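PDB 3QC2: glycosyl hydrolase, which is a sugar-processing enzyme of the glycosyl hydrolase kind, probably folded as a five-bladed beta-propeller. Local coordinates for residues Met136-Trp141 / Ala149-Arg154; Gly120-Arg125 / Gly178-Ser183; Thr160-Ala165 / Asp218-Thr223; Val66-Ala71 / Ser84-Ala89; Cys250-Ile255 / Val324-Met329. All coordinates share one frame; numbering follows the deposited sequence.

Interaction 1: Met136-Trp141 / Ala149-Arg154; sequences MMYTQW and AVATSR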
# COMPACT_ATOMS: atom_id res chain seq x y z
N MSE A 136 3.85 -7.95 -7.47
CA MSE A 136 4.02 -7.30 -6.20
C MSE A 136 5.06 -6.21 -6.24
O MSE A 136 6.19 -6.45 -6.65
CB MSE A 136 4.44 -8.31 -5.13
CG MSE A 136 4.89 -7.66 -3.81
SE MSE A 136 5.45 -8.95 -2.51
CE MSE A 136 3.75 -9.65 -2.13
N MSE A 137 4.66 -5.02 -5.80
CA MSE A 137 5.56 -3.90 -5.66
C MSE A 137 5.79 -3.79 -4.16
O MSE A 137 4.83 -3.63 -3.40
CB MSE A 137 4.92 -2.62 -6.17
CG MSE A 137 4.56 -2.63 -7.66
SE MSE A 137 6.12 -2.81 -8.82
CE MSE A 137 7.14 -1.39 -8.18
N TYR A 138 7.04 -3.90 -3.72
CA TYR A 138 7.37 -3.82 -2.28
C TYR A 138 8.69 -3.10 -2.06
O TYR A 138 9.42 -2.83 -3.01
CB TYR A 138 7.46 -5.21 -1.69
CG TYR A 138 8.66 -6.02 -2.14
CD1 TYR A 138 8.66 -6.66 -3.39
CD2 TYR A 138 9.78 -6.17 -1.32
CE1 TYR A 138 9.76 -7.43 -3.81
CE2 TYR A 138 10.90 -6.93 -1.74
CZ TYR A 138 10.88 -7.56 -2.98
OH TYR A 138 11.94 -8.30 -3.39
N THR A 139 8.99 -2.84 -0.80
CA THR A 139 10.21 -2.16 -0.43
C THR A 139 11.28 -3.11 0.09
O THR A 139 11.02 -3.91 0.99
CB THR A 139 9.96 -1.11 0.70
OG1 THR A 139 8.89 -0.23 0.34
CG2 THR A 139 11.25 -0.30 0.96
N GLN A 140 12.47 -3.01 -0.49
CA GLN A 140 13.64 -3.76 -0.02
C GLN A 140 14.32 -2.87 1.01
O GLN A 140 14.54 -1.68 0.75
CB GLN A 140 14.59 -4.07 -1.18
CG GLN A 140 14.01 -5.04 -2.20
CD GLN A 140 14.97 -5.35 -3.32
OE1 GLN A 140 15.54 -4.44 -3.94
NE2 GLN A 140 15.13 -6.63 -3.61
N TRP A 141 14.65 -3.43 2.18
CA TRP A 141 15.27 -2.63 3.25
C TRP A 141 16.47 -3.34 3.86
O TRP A 141 16.37 -4.47 4.34
CB TRP A 141 14.20 -2.27 4.30
CG TRP A 141 14.64 -1.30 5.45
CD1 TRP A 141 14.42 -1.48 6.79
CD2 TRP A 141 15.37 -0.06 5.33
NE1 TRP A 141 14.94 -0.42 7.51
CE2 TRP A 141 15.54 0.46 6.64
CE3 TRP A 141 15.89 0.66 4.25
CZ2 TRP A 141 16.21 1.68 6.91
CZ3 TRP A 141 16.57 1.89 4.51
CH2 TRP A 141 16.72 2.37 5.83
N ALA A 149 10.86 -2.56 -5.34
CA ALA A 149 11.24 -3.77 -6.08
C ALA A 149 10.03 -4.54 -6.55
O ALA A 149 8.91 -4.29 -6.11
CB ALA A 149 12.13 -4.67 -5.20
N VAL A 150 10.28 -5.50 -7.43
CA VAL A 150 9.24 -6.30 -8.03
C VAL A 150 9.39 -7.79 -7.75
O VAL A 150 10.50 -8.33 -7.71
CB VAL A 150 9.21 -6.09 -9.57
CG1 VAL A 150 8.01 -6.82 -10.19
CG2 VAL A 150 9.16 -4.60 -9.91
N ALA A 151 8.24 -8.45 -7.54
CA ALA A 151 8.17 -9.90 -7.34
C ALA A 151 6.90 -10.41 -8.04
O ALA A 151 5.86 -9.79 -7.93
CB ALA A 151 8.14 -10.24 -5.86
N THR A 152 7.00 -11.52 -8.77
CA THR A 152 5.82 -12.09 -9.47
C THR A 152 5.48 -13.47 -8.97
O THR A 152 6.33 -14.22 -8.49
CB THR A 152 6.01 -12.15 -11.00
OG1 THR A 152 7.22 -12.85 -11.32
CG2 THR A 152 6.07 -10.76 -11.58
N SER A 153 4.20 -13.82 -9.10
CA SER A 153 3.68 -15.10 -8.66
C SER A 153 2.39 -15.43 -9.36
O SER A 153 1.69 -14.54 -9.87
CB SER A 153 3.42 -15.06 -7.17
OG SER A 153 2.63 -16.16 -6.76
N ARG A 154 2.06 -16.72 -9.39
CA ARG A 154 0.78 -17.18 -9.95
C ARG A 154 -0.14 -17.79 -8.89
O ARG A 154 -1.33 -17.94 -9.14
CB ARG A 154 1.01 -18.12 -11.14
CG ARG A 154 1.58 -17.35 -12.32
CD ARG A 154 1.70 -18.13 -13.59
NE ARG A 154 2.22 -17.24 -14.64
CZ ARG A 154 1.47 -16.43 -15.42
NH1 ARG A 154 0.13 -16.40 -15.30
NH2 ARG A 154 2.07 -15.65 -16.32
O HOH W 1 12.68 -8.24 -6.06
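M136, M137 and Y138 pair in order with A151, V150 and A149 as antiparallel neighbours, the strand directions 139° apart, with the non-hydrogen-bonded pair M137–V150 set between two hydrogen-bonded ones. Four backbone bonds close this ladder; the one from A149 N to Y138 O, at 2.8 Å, is nearly straight. On the face shared by the hydrogen-bonded pairs, A149 is the knot of the packing. Its CB lies over one face of the Y138 ring, 4.1 Å from the centroid and displaced toward the rim, a CH-pi contact, and also sits 3.5 Å from Q140 CD. Y138 owes this position to CG standing between the backbone N and the carbonyl carbon (chi1 70°), which also carries CE1 to 3.8 Å from A151 CB. A water donates to both Y138 OH and V150 O, at 2.7 Å from the latter, while E116 binds Y138 OH and Q140 NE2. On the other face the selenomethionine M137 runs alongside V150, SE lying 3.7 Å from CG2. Strand 134-141 is flanked by 120-128 and 146-153; beyond the latter comes edge strand 160-164, completing a four-stranded blade.

Interaction 2: Gly120-Arg125 / Gly178-Ser183; sequences GCEDPR and GCKSGS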
# COMPACT_ATOMS: atom_id res chain seq x y z
N GLY A 120 14.51 -6.45 5.61
CA GLY A 120 13.53 -7.34 5.03
C GLY A 120 12.75 -6.75 3.88
O GLY A 120 13.22 -5.84 3.18
N CYS A 121 11.54 -7.29 3.70
CA CYS A 121 10.63 -6.92 2.62
C CYS A 121 9.36 -6.25 3.21
O CYS A 121 8.60 -6.89 3.93
CB CYS A 121 10.28 -8.17 1.83
SG CYS A 121 11.78 -9.12 1.29
N GLU A 122 9.15 -4.98 2.89
CA GLU A 122 8.06 -4.20 3.47
C GLU A 122 6.98 -3.72 2.51
O GLU A 122 7.16 -3.69 1.32
CB GLU A 122 8.64 -2.91 4.09
CG GLU A 122 9.80 -3.07 5.04
CD GLU A 122 10.33 -1.70 5.51
OE1 GLU A 122 10.06 -0.69 4.84
OE2 GLU A 122 11.03 -1.65 6.54
N ASP A 123 5.87 -3.31 3.11
CA ASP A 123 4.77 -2.64 2.44
C ASP A 123 4.47 -3.12 1.01
O ASP A 123 4.78 -2.42 0.03
CB ASP A 123 5.06 -1.14 2.40
CG ASP A 123 5.36 -0.56 3.77
OD1 ASP A 123 5.23 -1.30 4.77
OD2 ASP A 123 5.74 0.64 3.85
N PRO A 124 3.86 -4.29 0.89
CA PRO A 124 3.52 -4.79 -0.41
C PRO A 124 2.22 -4.22 -0.99
O PRO A 124 1.29 -3.84 -0.25
CB PRO A 124 3.34 -6.30 -0.15
CG PRO A 124 2.92 -6.39 1.21
CD PRO A 124 3.65 -5.29 1.94
N ARG A 125 2.19 -4.16 -2.30
CA ARG A 125 1.03 -3.77 -3.08
C ARG A 125 0.98 -4.79 -4.21
O ARG A 125 1.99 -5.04 -4.87
CB ARG A 125 1.18 -2.35 -3.61
CG ARG A 125 1.05 -1.29 -2.53
CD ARG A 125 1.62 0.02 -2.97
NE ARG A 125 1.49 1.05 -1.95
CZ ARG A 125 2.26 1.17 -0.86
NH1 ARG A 125 3.22 0.28 -0.61
NH2 ARG A 125 2.04 2.16 -0.01
N GLY A 178 16.52 6.01 -3.53
CA GLY A 178 15.74 5.64 -2.37
C GLY A 178 14.28 5.81 -2.74
O GLY A 178 13.85 6.91 -3.08
N CYS A 179 13.51 4.72 -2.70
CA CYS A 179 12.10 4.80 -3.10
C CYS A 179 11.26 3.68 -2.53
O CYS A 179 11.78 2.67 -2.06
CB CYS A 179 12.00 4.80 -4.64
SG CYS A 179 12.86 3.39 -5.45
N LYS A 180 9.96 3.88 -2.59
CA LYS A 180 9.00 2.91 -2.09
C LYS A 180 7.58 3.25 -2.55
O LYS A 180 7.35 4.29 -3.19
CB LYS A 180 9.04 2.86 -0.55
CG LYS A 180 8.86 4.23 0.12
CD LYS A 180 8.74 4.12 1.66
CE LYS A 180 10.03 3.67 2.33
NZ LYS A 180 9.90 3.60 3.83
N SER A 181 6.64 2.34 -2.26
CA SER A 181 5.21 2.55 -2.52
C SER A 181 4.81 2.72 -3.99
O SER A 181 4.69 3.84 -4.47
CB SER A 181 4.73 3.76 -1.71
OG SER A 181 5.13 3.64 -0.35
N GLY A 182 4.59 1.60 -4.68
CA GLY A 182 4.19 1.61 -6.09
C GLY A 182 2.75 1.15 -6.33
O GLY A 182 2.41 0.00 -6.02
N SER A 183 1.93 2.03 -6.90
CA SER A 183 0.51 1.73 -7.19
C SER A 183 0.27 1.56 -8.70
O SER A 183 0.06 2.54 -9.42
CB SER A 183 -0.38 2.85 -6.66
OG SER A 183 -0.20 2.98 -5.27
O HOH W 2 8.56 0.75 2.92
O HOH W 3 6.61 -0.52 -0.93
O HOH W 4 4.50 1.74 1.58
O HOH W 5 5.12 -0.86 -3.00
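R125 carries the direct packing against S181 and G182. Its CG is anti to the carbonyl carbon (chi1 -72°) and the chain then runs extended to NE, so that CD passes 3.2 Å from G182 O and the guanidinium lays one face over S181, with CZ 3.7 Å from S181 CB. Although R125 NH2 comes within 3.4 Å of S181 OG, the angle is too poor for a hydrogen bond. The hydroxyl instead has E249 as a partner, and R125 donates through NE and NH2 to the carbonyls of G251 and C250.

Near the centre of the molecule, the inner strand 120-128 of one propeller blade here meets the loop leading into strand 182-189 of the next. The touching parts, 122-125 and 180-183, run in nearly the same direction, 15° apart, yet no hydrogen bond joins them directly, and the nearest alpha carbons, of R125 and S183, are 6.9 Å apart.

Water does the bridging. One molecule donates to D123 OD2 and S181 OG and accepts from R125 NH1 at 2.9 Å, lying in the guanidinium plane at its edge. Another donates to D123 O and accepts from S181 N; a third accepts from G182 N at 3.0 Å and, weakly, from R125 NH1.

By charge, E122 OE1 and K180 NZ pair loosely, 4.4 Å apart and beyond a salt bridge; a water that donates to E122 OE1 (2.8 Å) and D123 OD2 accepts only a weak bond from K180 NZ. Both carboxylates also form salt bridges with R70.

Interaction 3: Thr160-Ala165 / Asp218-Thr223; sequences TKHGPA and DLIHWT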
# COMPACT_ATOMS: atom_id res chain seq x y z
N THR A 160 8.86 -14.97 -7.31
CA THR A 160 10.10 -14.81 -8.04
C THR A 160 10.54 -13.36 -7.87
O THR A 160 9.82 -12.45 -8.26
CB THR A 160 9.94 -15.10 -9.53
OG1 THR A 160 9.40 -16.41 -9.70
CG2 THR A 160 11.30 -15.01 -10.24
N LYS A 161 11.72 -13.15 -7.28
CA LYS A 161 12.25 -11.81 -7.05
C LYS A 161 12.99 -11.34 -8.29
O LYS A 161 13.91 -12.00 -8.77
CB LYS A 161 13.19 -11.83 -5.85
CG LYS A 161 12.54 -12.34 -4.53
CD LYS A 161 13.52 -12.28 -3.37
CE LYS A 161 12.88 -12.73 -2.07
NZ LYS A 161 13.81 -12.58 -0.90
N HIS A 162 12.58 -10.18 -8.81
CA HIS A 162 13.20 -9.61 -10.01
C HIS A 162 14.09 -8.40 -9.70
O HIS A 162 14.68 -7.82 -10.61
CB HIS A 162 12.12 -9.22 -11.01
CG HIS A 162 11.25 -10.36 -11.45
ND1 HIS A 162 11.59 -11.20 -12.48
CD2 HIS A 162 10.04 -10.78 -10.99
CE1 HIS A 162 10.64 -12.11 -12.64
NE2 HIS A 162 9.69 -11.87 -11.75
N GLY A 163 14.18 -8.02 -8.43
CA GLY A 163 15.03 -6.90 -8.01
C GLY A 163 14.36 -5.55 -8.13
O GLY A 163 13.18 -5.46 -8.44
N PRO A 164 15.12 -4.47 -7.87
CA PRO A 164 14.61 -3.10 -7.94
C PRO A 164 13.88 -2.79 -9.25
O PRO A 164 14.35 -3.16 -10.33
CB PRO A 164 15.88 -2.25 -7.81
CG PRO A 164 16.82 -3.08 -7.05
CD PRO A 164 16.52 -4.51 -7.39
N ALA A 165 12.74 -2.10 -9.15
CA ALA A 165 11.94 -1.75 -10.31
C ALA A 165 12.68 -0.85 -11.30
O ALA A 165 12.50 -0.97 -12.52
CB ALA A 165 10.61 -1.07 -9.85
N ASP A 218 6.98 -4.73 -19.67
CA ASP A 218 6.88 -6.12 -19.16
C ASP A 218 6.50 -6.26 -17.66
O ASP A 218 6.56 -7.36 -17.12
CB ASP A 218 8.23 -6.82 -19.40
CG ASP A 218 9.41 -6.09 -18.71
OD1 ASP A 218 9.16 -5.21 -17.85
OD2 ASP A 218 10.57 -6.40 -19.03
N LEU A 219 6.13 -5.16 -17.00
CA LEU A 219 5.78 -5.18 -15.55
C LEU A 219 6.97 -5.43 -14.59
O LEU A 219 6.80 -5.33 -13.37
CB LEU A 219 4.63 -6.19 -15.25
CG LEU A 219 3.28 -5.84 -15.89
CD1 LEU A 219 2.33 -7.01 -15.87
CD2 LEU A 219 2.68 -4.62 -15.19
N ILE A 220 8.15 -5.75 -15.14
CA ILE A 220 9.35 -6.05 -14.33
C ILE A 220 10.32 -4.87 -14.31
O ILE A 220 10.70 -4.39 -13.25
CB ILE A 220 10.12 -7.29 -14.87
CG1 ILE A 220 9.19 -8.51 -14.94
CG2 ILE A 220 11.33 -7.58 -14.01
CD1 ILE A 220 8.46 -8.82 -13.66
N HIS A 221 10.71 -4.42 -15.50
CA HIS A 221 11.64 -3.29 -15.64
C HIS A 221 10.85 -2.01 -15.86
O HIS A 221 10.21 -1.83 -16.89
CB HIS A 221 12.59 -3.55 -16.81
CG HIS A 221 13.34 -4.83 -16.70
ND1 HIS A 221 12.90 -6.01 -17.27
CD2 HIS A 221 14.51 -5.14 -16.08
CE1 HIS A 221 13.76 -6.98 -17.01
NE2 HIS A 221 14.75 -6.48 -16.29
N TRP A 222 10.91 -1.11 -14.88
CA TRP A 222 10.17 0.15 -14.93
C TRP A 222 11.07 1.32 -15.23
O TRP A 222 12.23 1.35 -14.82
CB TRP A 222 9.42 0.38 -13.62
CG TRP A 222 8.32 -0.58 -13.42
CD1 TRP A 222 8.42 -1.85 -12.92
CD2 TRP A 222 6.94 -0.37 -13.72
NE1 TRP A 222 7.18 -2.45 -12.90
CE2 TRP A 222 6.26 -1.57 -13.38
CE3 TRP A 222 6.22 0.70 -14.26
CZ2 TRP A 222 4.86 -1.71 -13.56
CZ3 TRP A 222 4.81 0.56 -14.43
CH2 TRP A 222 4.16 -0.64 -14.08
N THR A 223 10.51 2.29 -15.96
CA THR A 223 11.23 3.50 -16.35
C THR A 223 10.47 4.71 -15.77
O THR A 223 9.34 4.97 -16.16
CB THR A 223 11.30 3.62 -17.89
OG1 THR A 223 11.89 2.43 -18.44
CG2 THR A 223 12.13 4.84 -18.30
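I220 covers one face of the H162 imidazole. Its CD1 stands 3.7 Å from the ring centroid, a CH-pi contact placed over the ring centre, and the second branch, CG2, reaches H162 CB at 3.5 Å. The side chains cross at about a right angle; with I220 CG1 anti to the carbonyl carbon (chi1 -56°) and CG2 anti to the backbone N, one branch meets the ring face and the other H162 CB. Beside this pair a single backbone bond ties the segments together: W222 N donates to A165 O at 2.8 Å, tilted 20° from the carbonyl plane. A165 CB adds a contact of 3.9 Å with W222 CD1, on the pyrrole part of the indole.

A second shell fixes these groups. At the ring edge H162 NE2 is hydrogen-bonded to T152 OG1, which limits rotation of the ring; T152 also touches I220. On the facing side the carboxylate of D218 organises the turn that presents I220. D218 OD1 accepts from two backbone donors that approach from the same face of its plane, I220 N, well above that plane, and H221 N at 2.9 Å. D218 OD2 is met on its syn side by H221 ND1, nearly straight at 172° and in the plane of the imidazole. W222 NE1 makes a weak bond back to L219 O.

The turn thus combines an Asx turn and an Asx motif on one aspartate with a His-carboxylate bond, and it links strands 212-216 and 222-224, placing the outer hairpin of one propeller blade against the edge strand 160-164 of the blade before it.

Interaction 4: Val66-Ala71 / Ser84-Ala89; sequences VVLYRA and SRLGYA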
# COMPACT_ATOMS: atom_id res chain seq x y z
N VAL A 66 -7.24 -12.71 -0.71
CA VAL A 66 -5.95 -13.06 -0.11
C VAL A 66 -5.23 -11.79 0.32
O VAL A 66 -5.18 -10.81 -0.42
CB VAL A 66 -5.05 -13.85 -1.08
CG1 VAL A 66 -3.63 -13.96 -0.54
CG2 VAL A 66 -5.63 -15.24 -1.36
N VAL A 67 -4.69 -11.81 1.53
CA VAL A 67 -3.95 -10.70 2.05
C VAL A 67 -2.53 -11.14 2.40
O VAL A 67 -2.34 -12.20 2.97
CB VAL A 67 -4.63 -10.11 3.34
CG1 VAL A 67 -3.62 -9.32 4.18
CG2 VAL A 67 -5.85 -9.25 2.97
N LEU A 68 -1.56 -10.34 1.99
CA LEU A 68 -0.17 -10.52 2.40
C LEU A 68 0.12 -9.36 3.33
O LEU A 68 0.06 -8.20 2.91
CB LEU A 68 0.81 -10.56 1.24
CG LEU A 68 1.01 -11.94 0.61
CD1 LEU A 68 -0.21 -12.38 -0.10
CD2 LEU A 68 2.20 -11.89 -0.34
N TYR A 69 0.43 -9.67 4.58
CA TYR A 69 0.67 -8.65 5.59
C TYR A 69 2.13 -8.56 6.01
O TYR A 69 2.81 -9.57 6.14
CB TYR A 69 -0.22 -8.89 6.82
CG TYR A 69 -0.09 -10.28 7.48
CD1 TYR A 69 -0.86 -11.35 7.04
CD2 TYR A 69 0.79 -10.49 8.53
CE1 TYR A 69 -0.75 -12.63 7.65
CE2 TYR A 69 0.91 -11.75 9.14
CZ TYR A 69 0.13 -12.81 8.69
OH TYR A 69 0.24 -14.04 9.28
N ARG A 70 2.59 -7.32 6.22
CA ARG A 70 3.93 -7.06 6.71
C ARG A 70 3.97 -7.48 8.17
O ARG A 70 3.22 -6.98 8.98
CB ARG A 70 4.26 -5.57 6.60
CG ARG A 70 5.57 -5.16 7.26
CD ARG A 70 5.85 -3.68 7.08
NE ARG A 70 7.04 -3.26 7.81
CZ ARG A 70 7.52 -2.01 7.84
NH1 ARG A 70 6.92 -1.02 7.16
NH2 ARG A 70 8.62 -1.74 8.55
N ALA A 71 4.87 -8.40 8.49
CA ALA A 71 5.02 -8.90 9.86
C ALA A 71 6.44 -8.67 10.36
O ALA A 71 7.41 -8.84 9.61
CB ALA A 71 4.70 -10.36 9.91
N SER A 84 11.28 -7.34 8.41
CA SER A 84 9.94 -7.50 7.82
C SER A 84 9.84 -8.67 6.88
O SER A 84 10.66 -8.82 5.98
CB SER A 84 9.52 -6.22 7.10
OG SER A 84 9.30 -5.18 8.01
N ARG A 85 8.83 -9.51 7.10
CA ARG A 85 8.53 -10.66 6.25
C ARG A 85 7.02 -10.61 5.97
O ARG A 85 6.25 -10.03 6.75
CB ARG A 85 8.92 -11.96 6.93
CG ARG A 85 10.43 -12.08 7.25
CD ARG A 85 10.77 -13.37 8.01
NE ARG A 85 12.19 -13.44 8.37
CZ ARG A 85 12.75 -12.85 9.44
NH1 ARG A 85 12.01 -12.12 10.28
NH2 ARG A 85 14.05 -12.98 9.66
N LEU A 86 6.59 -11.19 4.85
CA LEU A 86 5.18 -11.14 4.49
C LEU A 86 4.42 -12.40 4.86
O LEU A 86 4.77 -13.50 4.42
CB LEU A 86 5.00 -10.85 3.00
CG LEU A 86 5.70 -9.60 2.45
CD1 LEU A 86 5.31 -9.41 1.01
CD2 LEU A 86 5.38 -8.36 3.25
N GLY A 87 3.38 -12.21 5.67
CA GLY A 87 2.50 -13.29 6.08
C GLY A 87 1.42 -13.45 5.03
O GLY A 87 1.17 -12.52 4.25
N TYR A 88 0.79 -14.62 5.00
CA TYR A 88 -0.25 -14.95 4.02
C TYR A 88 -1.55 -15.31 4.75
O TYR A 88 -1.52 -16.06 5.70
CB TYR A 88 0.22 -16.14 3.16
CG TYR A 88 -0.78 -16.70 2.12
CD1 TYR A 88 -1.82 -17.54 2.51
CD2 TYR A 88 -0.63 -16.42 0.76
CE1 TYR A 88 -2.72 -18.06 1.57
CE2 TYR A 88 -1.51 -16.92 -0.18
CZ TYR A 88 -2.56 -17.75 0.22
OH TYR A 88 -3.43 -18.26 -0.72
N ALA A 89 -2.67 -14.75 4.29
CA ALA A 89 -3.99 -15.00 4.89
C ALA A 89 -5.05 -14.99 3.80
O ALA A 89 -4.95 -14.21 2.85
CB ALA A 89 -4.30 -13.97 5.91
O HOH W 6 9.16 -11.27 10.36
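Six backbone hydrogen bonds join V67, Y69 and A71 to A89, G87 and R85, so each of these residues has both its N-H and its C=O satisfied across the contact. The shortest runs from G87 N to Y69 O at 2.7 Å. In return, Y69 N reaches G87 O from 36° above the carbonyl plane, and that same oxygen receives a close approach from L68 CA. A water accepting from R85 NH1 at 3.0 Å also lies within hydrogen-bonding reach of A71 O, though it has other acceptors to serve.

The antiparallel hairpin 64-72/84-91 forms the middle of a four-stranded propeller blade, edged by 52-61 and 98-99. In it R70 has partners at NE, NH1 and NH2. The side chain runs extended, and NE donates to S84 OG at 3.0 Å, a bent bond (135°) whose acceptor is tilted from the guanidinium plane. NH2 forms a salt bridge with E72, while the acidic pair E122 and D123 ties R70 to the neighbouring blade.

Y69, its CG between the backbone N and the carbonyl carbon (chi1 56°), lies flat over G87, with CA of G87 3.6 Å from the ring centroid in a CH-pi contact, where the bare glycine backbone admits the ring so closely; Y69 OH is bound by E49 and R99. On the other face V66 CG1 touches Y88 CE2 at 3.7 Å. L68 CD1 adds a looser contact with Y88 CD2, and the Y88 ring takes a cation-pi interaction from K157.

Interaction 5: Cys250-Ile255 / Val324-Met329; sequences CGPPAI and VFIEGM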
# COMPACT_ATOMS: atom_id res chain seq x y z
N CYS A 250 1.67 6.93 -2.04
CA CYS A 250 0.80 6.07 -2.78
C CYS A 250 0.24 4.93 -1.91
O CYS A 250 0.98 4.31 -1.15
CB CYS A 250 1.54 5.49 -3.99
SG CYS A 250 1.93 6.69 -5.26
N GLY A 251 -1.06 4.69 -2.01
CA GLY A 251 -1.73 3.64 -1.25
C GLY A 251 -1.89 2.39 -2.11
O GLY A 251 -0.91 1.89 -2.66
N PRO A 252 -3.13 1.88 -2.23
CA PRO A 252 -3.33 0.70 -3.07
C PRO A 252 -3.21 1.03 -4.57
O PRO A 252 -3.02 2.20 -4.93
CB PRO A 252 -4.75 0.25 -2.70
CG PRO A 252 -5.40 1.41 -2.16
CD PRO A 252 -4.38 2.35 -1.62
N PRO A 253 -3.30 -0.00 -5.45
CA PRO A 253 -3.23 0.22 -6.90
C PRO A 253 -4.24 1.26 -7.37
O PRO A 253 -5.35 1.34 -6.83
CB PRO A 253 -3.56 -1.16 -7.48
CG PRO A 253 -3.06 -2.11 -6.49
CD PRO A 253 -3.29 -1.44 -5.13
N ALA A 254 -3.85 2.06 -8.37
CA ALA A 254 -4.72 3.10 -8.93
C ALA A 254 -5.80 2.44 -9.79
O ALA A 254 -5.56 1.39 -10.39
CB ALA A 254 -3.90 4.09 -9.76
N ILE A 255 -7.00 3.05 -9.83
CA ILE A 255 -8.16 2.50 -10.57
C ILE A 255 -8.68 3.45 -11.67
O ILE A 255 -9.11 4.58 -11.39
CB ILE A 255 -9.38 2.17 -9.63
CG1 ILE A 255 -8.95 1.31 -8.43
CG2 ILE A 255 -10.48 1.48 -10.40
CD1 ILE A 255 -8.19 2.05 -7.39
N VAL A 324 -3.60 5.51 10.34
CA VAL A 324 -4.03 4.46 9.38
C VAL A 324 -3.27 4.61 8.06
O VAL A 324 -3.05 5.71 7.59
CB VAL A 324 -5.57 4.47 9.11
CG1 VAL A 324 -6.33 4.08 10.36
CG2 VAL A 324 -6.04 5.82 8.57
N PHE A 325 -2.89 3.48 7.47
CA PHE A 325 -2.12 3.47 6.22
C PHE A 325 -2.78 2.51 5.22
O PHE A 325 -2.63 1.28 5.33
CB PHE A 325 -0.68 3.07 6.53
CG PHE A 325 0.27 3.26 5.40
CD1 PHE A 325 0.81 4.51 5.14
CD2 PHE A 325 0.65 2.20 4.62
CE1 PHE A 325 1.71 4.70 4.10
CE2 PHE A 325 1.55 2.38 3.57
CZ PHE A 325 2.08 3.64 3.32
N ILE A 326 -3.54 3.07 4.24
CA ILE A 326 -4.26 2.24 3.25
C ILE A 326 -3.28 1.68 2.23
O ILE A 326 -2.35 2.37 1.79
CB ILE A 326 -5.46 2.98 2.55
CG1 ILE A 326 -5.01 4.20 1.76
CG2 ILE A 326 -6.49 3.39 3.59
CD1 ILE A 326 -6.14 4.85 0.93
N GLU A 327 -3.49 0.42 1.85
CA GLU A 327 -2.55 -0.26 0.97
C GLU A 327 -3.13 -1.43 0.14
O GLU A 327 -2.58 -1.76 -0.93
CB GLU A 327 -1.39 -0.75 1.84
CG GLU A 327 -0.18 -1.28 1.11
CD GLU A 327 1.01 -1.47 2.07
OE1 GLU A 327 1.08 -0.77 3.09
OE2 GLU A 327 1.87 -2.31 1.80
N GLY A 328 -4.20 -2.06 0.64
CA GLY A 328 -4.86 -3.18 -0.07
C GLY A 328 -6.30 -2.84 -0.37
O GLY A 328 -6.97 -2.14 0.41
N MSE A 329 -6.81 -3.36 -1.49
CA MSE A 329 -8.16 -3.04 -1.92
C MSE A 329 -8.68 -4.11 -2.89
O MSE A 329 -8.02 -4.43 -3.87
CB MSE A 329 -8.14 -1.67 -2.57
CG MSE A 329 -9.46 -1.04 -2.83
SE MSE A 329 -9.20 0.83 -3.39
CE MSE A 329 -11.06 1.22 -3.81
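P252 rests against a classic beta bulge, formed where E327 and G328 of strand 324-332 both face Y339 on the next strand. The bulge meets a proline pair that interrupts strand 247-257; the prolines lack an N-H, and no hydrogen bond crosses the contact. Apolar and carbon-oxygen contacts make the join. P252 CA lies 3.3 Å from E327 O, a CA-H...O contact, while the alpha carbons of P252 and E327 come as near as 4.2 Å. The pyrrolidine ring is gripped from two sides of the bulge: P252 CD meets I326 CG1 at 3.9 Å, and P252 CB meets M329 CB at the same distance. I326 CG1 stands between the backbone N and the carbonyl carbon (chi1 62°), which turns it toward P252 CD. The selenomethionine M329 stretches out extended, which brings SE to 4.0 Å from P252 CG and 4.3 Å from I255 CD1. Bare of side chain, G251 slips its CA to 3.4 Å from I326 O.

E327 turns its CB away from the prolines, and its OE2 makes a long, weak ion pair with R125. S183 OG is shared between the carbonyls of G251 and P252. The centre of the contact lies about 4 Å from the centre of the chain, where 247-257, flanked by 182-189 and 260-268, meets 324-332, the inner edge of a sheet continuing through 335-342 and 346-352.

In the fold
Interactions 1 and 4 are in-blade hairpin ladders, fully buried and rich in backbone hydrogen bonds, whereas interactions 2, 3 and 5 join separate blades and carry few or no direct bonds. Among these, 2 and 5 lie nearest the centre of the chain: the first is mediated by water and charge, the second by proline and carbon contacts, and R125 bonds to the carbonyls of C250 and G251 to link them. Interaction 3 is the outermost, partly exposed, and held by an aromatic face and one backbone bond. Interactions 1, 2 and 3 share the blade 120-164, and the M136 terminal methyl packs on L68 and L86 of interaction 4.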